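Local coordinates for trypanothione-dependent glyoxalase I (Leishmania major, PDB 2C21), which is a nickel-binding member of the glyoxalase/bleomycin resistance protein/dioxygenase superfamily, built from paired beta-alpha-beta-beta-beta modules and assembled as two chains, at residues A[108-112]-A[124-130]; A[6-10]-A[55-59]; A[99-103]-A[112-116]. The contacts are given in a common frame with arbitrary orientation. Where two conformers were deposited one is given. Numbering follows the deposited sequence.

Contact 1: A[108-112]-A[124-130]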
loop_
_atom_site.group_PDB
_atom_site.type_symbol
_atom_site.label_atom_id
_atom_site.label_comp_id
_atom_site.label_asym_id
_atom_site.label_seq_id
_atom_site.Cartn_x
_atom_site.Cartn_y
_atom_site.Cartn_z
ATOM N N SER A 108 -1.947 8.285 24.069
ATOM C CA SER A 108 -1.355 7.026 24.537
ATOM C C SER A 108 -0.014 6.692 23.876
ATOM O O SER A 108 0.821 6.018 24.486
ATOM C CB SER A 108 -2.345 5.865 24.357
ATOM O OG SER A 108 -2.387 5.396 23.022
ATOM N N GLY A 109 0.185 7.167 22.643
ATOM C CA GLY A 109 1.386 6.864 21.857
ATOM C C GLY A 109 1.193 5.694 20.904
ATOM O O GLY A 109 2.156 5.208 20.315
ATOM N N PHE A 110 -0.049 5.243 20.737
ATOM C CA PHE A 110 -0.345 4.104 19.868
ATOM C C PHE A 110 -0.364 4.496 18.387
ATOM O O PHE A 110 0.097 3.739 17.522
ATOM C CB PHE A 110 -1.692 3.469 20.259
ATOM C CG PHE A 110 -2.193 2.450 19.272
ATOM C CD1 PHE A 110 -1.503 1.262 19.073
ATOM C CD2 PHE A 110 -3.337 2.690 18.518
ATOM C CE1 PHE A 110 -1.953 0.324 18.152
ATOM C CE2 PHE A 110 -3.797 1.751 17.597
ATOM C CZ PHE A 110 -3.103 0.570 17.414
ATOM N N MET A 111 -0.887 5.684 18.101
ATOM C CA MET A 111 -1.253 6.057 16.734
ATOM C C MET A 111 -1.091 7.550 16.468
ATOM O O MET A 111 -1.361 8.381 17.327
ATOM C CB MET A 111 -2.704 5.640 16.492
ATOM C CG MET A 111 -3.415 6.306 15.320
ATOM S SD MET A 111 -5.115 5.698 15.123
ATOM C CE MET A 111 -5.677 5.578 16.817
ATOM N N ALA A 112 -0.650 7.881 15.256
ATOM C CA ALA A 112 -0.641 9.260 14.791
ATOM C C ALA A 112 -0.818 9.270 13.295
ATOM O O ALA A 112 -0.598 8.255 12.633
ATOM C CB ALA A 112 0.654 9.965 15.181
ATOM N N LEU A 124 1.209 6.278 11.580
ATOM C CA LEU A 124 2.291 5.786 12.398
ATOM C C LEU A 124 1.701 5.005 13.554
ATOM O O LEU A 124 0.866 5.523 14.299
ATOM C CB LEU A 124 3.116 6.956 12.931
ATOM C CG LEU A 124 3.714 7.857 11.848
ATOM C CD1 LEU A 124 4.372 9.075 12.493
ATOM C CD2 LEU A 124 4.710 7.069 11.015
ATOM N N LEU A 125 2.135 3.762 13.696
ATOM C CA LEU A 125 1.614 2.869 14.714
ATOM C C LEU A 125 2.722 2.290 15.567
ATOM O O LEU A 125 3.763 1.890 15.057
ATOM C CB LEU A 125 0.868 1.709 14.070
ATOM C CG LEU A 125 -0.391 2.057 13.274
ATOM C CD1 LEU A 125 -0.926 0.782 12.648
ATOM C CD2 LEU A 125 -1.439 2.704 14.162
ATOM N N ASN A 126 2.485 2.219 16.868
ATOM C CA ASN A 126 3.369 1.442 17.721
ATOM C C ASN A 126 3.196 -0.035 17.360
ATOM O O ASN A 126 2.142 -0.630 17.621
ATOM C CB ASN A 126 3.055 1.677 19.192
ATOM C CG ASN A 126 4.059 1.010 20.098
ATOM O OD1 ASN A 126 4.892 1.673 20.731
ATOM N ND2 ASN A 126 4.009 -0.315 20.145
ATOM N N GLU A 127 4.222 -0.623 16.753
ATOM C CA GLU A 127 4.059 -1.923 16.104
ATOM C C GLU A 127 3.808 -3.018 17.110
ATOM O O GLU A 127 3.010 -3.921 16.840
ATOM C CB GLU A 127 5.267 -2.286 15.244
ATOM C CG GLU A 127 5.158 -3.664 14.613
ATOM C CD GLU A 127 6.268 -3.963 13.608
ATOM O OE1 GLU A 127 7.124 -3.085 13.338
ATOM O OE2 GLU A 127 6.280 -5.094 13.081
ATOM N N LYS A 128 4.490 -2.936 18.259
ATOM C CA LYS A 128 4.326 -3.907 19.326
ATOM C C LYS A 128 2.841 -4.022 19.673
ATOM O O LYS A 128 2.237 -5.097 19.527
ATOM C CB LYS A 128 5.163 -3.500 20.553
ATOM C CG LYS A 128 5.271 -4.537 21.655
ATOM C CD LYS A 128 6.140 -4.007 22.802
ATOM C CE LYS A 128 6.166 -4.948 24.006
ATOM N NZ LYS A 128 4.826 -5.078 24.661
ATOM N N THR A 129 2.255 -2.897 20.084
ATOM C CA THR A 129 0.860 -2.842 20.511
ATOM C C THR A 129 -0.068 -3.299 19.385
ATOM O O THR A 129 -0.979 -4.085 19.605
ATOM C CB THR A 129 0.474 -1.408 20.967
ATOM O OG1 THR A 129 1.407 -0.941 21.945
ATOM C CG2 THR A 129 -0.921 -1.381 21.562
ATOM N N MET A 130 0.185 -2.825 18.172
ATOM C CA MET A 130 -0.633 -3.214 17.017
ATOM C C MET A 130 -0.670 -4.734 16.819
ATOM O O MET A 130 -1.728 -5.302 16.542
ATOM C CB MET A 130 -0.130 -2.524 15.745
ATOM C CG MET A 130 -0.932 -2.846 14.486
ATOM S SD MET A 130 -2.622 -2.241 14.518
ATOM C CE MET A 130 -3.036 -2.298 12.764
#
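Where strand 111-115 sets out beside strand 121-126, residues 110-112 run antiparallel to 124-126; before them the chain turns, and after them helix 127-141 begins. Ala112 and Leu124 form a hydrogen-bonded pair (Ala112 N to Leu124 O 3.0 Å, Leu124 N to Ala112 O 2.9 Å), and Met111 faces Leu125 across the next, non-hydrogen-bonded pair. One further bond, Asn126 N to Phe110 O at 2.9 Å, continues the hydrogen-bonding pattern to the helix N-cap, although Phe110 is not yet extended. Ser108 OG accepts from Phe110 N at 3.3 Å, an ST turn. The Phe110 side chain swings across: Leu125 CD2 covers one face of its ring, 4.2 Å from Phe110 CZ, Thr129 CG2 lies 3.7 Å from Phe110 CD1, and Met130 SD approaches the ring edge in a Met-aromatic contact, 4.1 Å from Phe110 CZ. Leu125 CD2 also meets Met111 CB at 4.0 Å, on the face where the Leu125 side chain is about 5 Å from a bound nickel ion. Ala112 and Leu124 project from the other face, against helix 88-97. Main-chain bonds thus hold the strand pair, and the Phe110 ring spans from Leu125 to Thr129 and Met130 in the first helical turn.

Contact 2: A[6-10]-A[55-59]; sequences SRRML and EMSST
Segment 6-10 is extended from Arg7 to Met9, becoming strand 8-15 at Arg8, with Leu10 departing at phi/psi -98/-46; segment 55-59 is a loop leading into strand 60-66. The loop begins with helix-like angles at Glu55 and Met56 (-55/-26 and -69/-26), passes through Ser57 (-126/4) and is extended at Ser58 and Thr59. The register is set at the far ends, Leu10 CA lying 4.7 Å from Thr59 CA, with Thr59 CA 3.3 Å from Leu10 O in a CA-H...O contact. Leu10 (chi1 m, chi2 t) points away from the loop. Arg8 points toward it, chi1 and chi2 t, chi3 p (59°), chi4 101°, laying the guanidinium edge against the loop carbonyls. Arg8 NH1 and NH2 each donate to Glu55 O at 3.2 Å; a weak bond joins Arg8 NH1 to Ser58 O at 3.3 Å, and Met56 O sits over one face. Arg8 NE forms a salt bridge with Glu127 of the second subunit, and Glu55 pairs with Arg36. Here the first strand of a beta-alpha-beta-beta-beta module comes alongside its last, running parallel, and Arg8 continues the sheet as an antiparallel ladder with the second subunit. Thr59, chi1 m (-58°), donates from OG1 to Met9 O at 2.7 Å; Met9, chi1 and chi2 t, chi3 m (-72°), brings CG within 3.6 Å of Thr59 CG2. One water accepts from Arg8 NH1 at 3.0 Å and donates to Thr59 OG1 at 2.9 Å. A second lies 2.8 Å from Leu10 O and 3.0 Å from Glu55 O.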
loop_
_atom_site.group_PDB
_atom_site.type_symbol
_atom_site.label_atom_id
_atom_site.label_comp_id
_atom_site.label_asym_id
_atom_site.label_seq_id
_atom_site.Cartn_x
_atom_site.Cartn_y
_atom_site.Cartn_z
ATOM N N SER A 6 1.618 -19.407 -4.405
ATOM C CA SER A 6 2.256 -18.392 -3.509
ATOM C C SER A 6 2.179 -16.981 -4.100
ATOM O O SER A 6 2.578 -16.754 -5.250
ATOM C CB SER A 6 3.714 -18.761 -3.255
ATOM O OG SER A 6 4.231 -18.028 -2.155
ATOM N N ARG A 7 1.644 -16.047 -3.315
ATOM C CA ARG A 7 1.490 -14.666 -3.738
ATOM C C ARG A 7 1.923 -13.746 -2.622
ATOM O O ARG A 7 1.947 -14.140 -1.462
ATOM C CB ARG A 7 0.042 -14.381 -4.128
ATOM C CG ARG A 7 -0.444 -15.286 -5.208
ATOM C CD ARG A 7 -1.831 -14.934 -5.711
ATOM N NE ARG A 7 -2.176 -15.869 -6.778
ATOM C CZ ARG A 7 -3.408 -16.204 -7.148
ATOM N NH1 ARG A 7 -4.464 -15.658 -6.570
ATOM N NH2 ARG A 7 -3.582 -17.084 -8.116
ATOM N N ARG A 8 2.260 -12.516 -2.984
ATOM C CA ARG A 8 2.777 -11.555 -2.033
ATOM C C ARG A 8 2.472 -10.135 -2.491
ATOM O O ARG A 8 2.549 -9.832 -3.676
ATOM C CB ARG A 8 4.292 -11.755 -1.851
ATOM C CG ARG A 8 4.920 -10.906 -0.753
ATOM C CD ARG A 8 6.366 -11.346 -0.469
ATOM N NE ARG A 8 7.231 -11.242 -1.655
ATOM C CZ ARG A 8 8.098 -10.257 -1.913
ATOM N NH1 ARG A 8 8.283 -9.250 -1.068
ATOM N NH2 ARG A 8 8.821 -10.288 -3.036
ATOM N N MET A 9 2.094 -9.288 -1.539
ATOM C CA MET A 9 1.975 -7.839 -1.752
ATOM C C MET A 9 3.361 -7.273 -2.005
ATOM O O MET A 9 4.257 -7.420 -1.150
ATOM C CB MET A 9 1.296 -7.197 -0.540
ATOM C CG MET A 9 1.085 -5.730 -0.652
ATOM S SD MET A 9 0.005 -5.061 0.628
ATOM C CE MET A 9 -1.552 -5.709 0.048
ATOM N N LEU A 10 3.561 -6.637 -3.158
ATOM C CA LEU A 10 4.904 -6.157 -3.510
ATOM C C LEU A 10 5.127 -4.689 -3.213
ATOM O O LEU A 10 6.164 -4.306 -2.662
ATOM C CB LEU A 10 5.202 -6.428 -4.979
ATOM C CG LEU A 10 5.170 -7.896 -5.380
ATOM C CD1 LEU A 10 5.678 -8.015 -6.800
ATOM C CD2 LEU A 10 5.982 -8.814 -4.445
ATOM N N GLU A 55 13.035 -5.120 -2.321
ATOM C CA GLU A 55 11.783 -5.681 -2.826
ATOM C C GLU A 55 11.712 -7.194 -2.666
ATOM O O GLU A 55 10.626 -7.732 -2.561
ATOM C CB GLU A 55 11.571 -5.304 -4.284
ATOM C CG GLU A 55 11.199 -3.856 -4.477
ATOM C CD GLU A 55 11.498 -3.385 -5.860
ATOM O OE1 GLU A 55 10.615 -3.503 -6.748
ATOM O OE2 GLU A 55 12.642 -2.938 -6.068
ATOM N N MET A 56 12.857 -7.874 -2.619
ATOM C CA MET A 56 12.899 -9.334 -2.554
ATOM C C MET A 56 12.377 -9.860 -1.216
ATOM O O MET A 56 11.883 -10.983 -1.143
ATOM C CB MET A 56 14.340 -9.858 -2.786
ATOM C CG MET A 56 14.934 -9.528 -4.152
ATOM S SD MET A 56 15.526 -7.823 -4.296
ATOM C CE MET A 56 17.147 -7.984 -3.541
ATOM N N SER A 57 12.482 -9.045 -0.170
ATOM C CA SER A 57 12.059 -9.451 1.175
ATOM C C SER A 57 11.067 -8.499 1.860
ATOM O O SER A 57 10.713 -8.711 3.015
ATOM C CB SER A 57 13.301 -9.590 2.046
ATOM O OG SER A 57 13.992 -8.352 2.117
ATOM N N SER A 58 10.630 -7.457 1.156
ATOM C CA SER A 58 9.832 -6.376 1.737
ATOM C C SER A 58 8.776 -5.914 0.771
ATOM O O SER A 58 8.929 -6.067 -0.443
ATOM C CB SER A 58 10.667 -5.135 2.028
ATOM O OG SER A 58 11.759 -5.416 2.850
ATOM N N THR A 59 7.737 -5.306 1.336
ATOM C CA THR A 59 6.704 -4.593 0.580
ATOM C C THR A 59 7.075 -3.111 0.645
ATOM O O THR A 59 7.336 -2.558 1.727
ATOM C CB THR A 59 5.318 -4.875 1.188
ATOM O OG1 THR A 59 5.088 -6.289 1.164
ATOM C CG2 THR A 59 4.205 -4.172 0.414
HETATM O O HOH W 1 6.921 -8.483 1.495
HETATM O O HOH W 2 8.316 -5.976 -3.413
#

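Contact 3: A[99-103]-A[112-116]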
loop_
_atom_site.group_PDB
_atom_site.type_symbol
_atom_site.label_atom_id
_atom_site.label_comp_id
_atom_site.label_asym_id
_atom_site.label_seq_id
_atom_site.Cartn_x
_atom_site.Cartn_y
_atom_site.Cartn_z
ATOM N N ASP A 99 8.669 20.719 10.418
ATOM C CA ASP A 99 7.465 21.325 9.826
ATOM C C ASP A 99 6.552 20.347 9.087
ATOM O O ASP A 99 5.799 20.767 8.211
ATOM C CB ASP A 99 7.812 22.492 8.881
ATOM C CG ASP A 99 8.539 23.623 9.571
ATOM O OD1 ASP A 99 8.132 24.034 10.687
ATOM O OD2 ASP A 99 9.511 24.126 8.967
ATOM N N VAL A 100 6.602 19.061 9.435
ATOM C CA VAL A 100 5.710 18.072 8.816
ATOM C C VAL A 100 4.330 18.197 9.454
ATOM O O VAL A 100 4.221 18.140 10.687
ATOM C CB VAL A 100 6.218 16.638 9.017
ATOM C CG1 VAL A 100 5.177 15.618 8.572
ATOM C CG2 VAL A 100 7.508 16.421 8.250
ATOM N N PRO A 101 3.272 18.379 8.636
ATOM C CA PRO A 101 1.936 18.503 9.227
ATOM C C PRO A 101 1.525 17.263 10.020
ATOM O O PRO A 101 1.640 16.139 9.519
ATOM C CB PRO A 101 1.026 18.699 8.007
ATOM C CG PRO A 101 1.936 19.175 6.917
ATOM C CD PRO A 101 3.234 18.500 7.167
ATOM N N ILE A 102 1.065 17.474 11.254
ATOM C CA ILE A 102 0.600 16.389 12.117
ATOM C C ILE A 102 -0.924 16.470 12.175
ATOM O O ILE A 102 -1.474 17.370 12.793
ATOM C CB ILE A 102 1.193 16.497 13.559
ATOM C CG1 ILE A 102 2.713 16.739 13.526
ATOM C CG2 ILE A 102 0.869 15.243 14.376
ATOM C CD1 ILE A 102 3.499 15.713 12.719
ATOM N N ASP A 103 -1.606 15.535 11.518
ATOM C CA ASP A 103 -3.072 15.583 11.418
ATOM C C ASP A 103 -3.745 15.064 12.693
ATOM O O ASP A 103 -4.775 15.594 13.121
ATOM C CB ASP A 103 -3.542 14.791 10.192
ATOM C CG ASP A 103 -5.047 14.817 10.024
ATOM O OD1 ASP A 103 -5.599 15.872 9.656
ATOM O OD2 ASP A 103 -5.681 13.771 10.263
ATOM N N ALA A 112 -0.650 7.881 15.256
ATOM C CA ALA A 112 -0.641 9.260 14.791
ATOM C C ALA A 112 -0.818 9.270 13.295
ATOM O O ALA A 112 -0.598 8.255 12.633
ATOM C CB ALA A 112 0.654 9.965 15.181
ATOM N N PHE A 113 -1.251 10.409 12.775
ATOM C CA PHE A 113 -1.323 10.613 11.339
ATOM C C PHE A 113 -0.504 11.834 10.977
ATOM O O PHE A 113 -0.671 12.895 11.575
ATOM C CB PHE A 113 -2.769 10.805 10.879
ATOM C CG PHE A 113 -3.484 9.524 10.590
ATOM C CD1 PHE A 113 -4.264 8.914 11.562
ATOM C CD2 PHE A 113 -3.380 8.922 9.336
ATOM C CE1 PHE A 113 -4.927 7.722 11.293
ATOM C CE2 PHE A 113 -4.054 7.721 9.057
ATOM C CZ PHE A 113 -4.822 7.126 10.041
ATOM N N VAL A 114 0.378 11.658 9.990
ATOM C CA VAL A 114 1.180 12.742 9.430
ATOM C C VAL A 114 0.932 12.833 7.918
ATOM O O VAL A 114 0.408 11.895 7.306
ATOM C CB VAL A 114 2.689 12.555 9.736
ATOM C CG1 VAL A 114 2.899 12.336 11.239
ATOM C CG2 VAL A 114 3.298 11.410 8.915
ATOM N N VAL A 115 1.307 13.966 7.330
ATOM C CA VAL A 115 1.019 14.238 5.928
ATOM C C VAL A 115 2.317 14.418 5.146
ATOM O O VAL A 115 3.207 15.162 5.571
ATOM C CB VAL A 115 0.117 15.481 5.785
ATOM C CG1 VAL A 115 -0.416 15.593 4.352
ATOM C CG2 VAL A 115 -1.041 15.407 6.781
ATOM N N ASP A 116 2.441 13.716 4.014
ATOM C CA ASP A 116 3.645 13.791 3.213
ATOM C C ASP A 116 3.613 15.053 2.345
ATOM O O ASP A 116 2.603 15.762 2.326
ATOM C CB ASP A 116 3.884 12.462 2.443
ATOM C CG ASP A 116 3.289 12.429 1.051
ATOM O OD1 ASP A 116 2.449 13.287 0.679
ATOM O OD2 ASP A 116 3.684 11.480 0.315
#
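Pro101 sets its ring beside Val115, with Pro101 CB 4.0 Å from Val115 CB, at the start of the beta hairpin formed by strands 102-105 and 111-115. Strand 102-105 is the outermost of its four-stranded sheet within this chain, so the contact illustrates how an edge strand is fastened. Ile102 and Val114 make an antiparallel non-hydrogen-bonded pair, CA to CA 4.6 Å, with a main-chain bond on either side of it: Val115 N donates to Pro101 O at 3.1 Å, and Asp103 N to Phe113 O at 2.8 Å. Proline fits the first of these positions because only its carbonyl is used. Side chains alternate between the two faces of the sheet. Ile102 CD1 meets Val114 CG1 at 3.7 Å on the face where Ile102 also touches Arg96 of helix 88-97; on the other, Asp103 CB lies 4.1 Å from Phe113 CB and 4.3 Å from Val115 CG2. The end of Phe113 leads away from segment 99-103, meeting the ring of the nickel ligand His80 edge-to-face, its side chain about 5 Å from the metal. Upstream, Asp99, at positive phi, is the C-prime residue of the Schellman motif that ends helix 88-97. The chain thereby turns into Val100, which touches Phe25 of helix 19-29 and brings its CG1 to 4.1 Å from Val114 CB and 3.6 Å from Val115 O.

From the N terminus, contact 2 comes first and closes the longest loop: helix 19-29 and strands 33-40 and 45-51 lie between its segments, so it brings the start of strand 8-15 against the loop leading into strand 60-66, its parallel neighbour. The other two belong to the second sheet and overlap in sequence. Contact 3 opens at 99-103, contact 1 opens before contact 3 has closed, and the two share Ala112; strand 111-115 lies between strands 102-105 and 121-126, paired with the first in contact 3 and the second in contact 1. Contacts 1 and 2 stand apart, their centres about 24 Å apart, yet both meet the second subunit, where Glu127 of one chain pairs with Arg8 of the other.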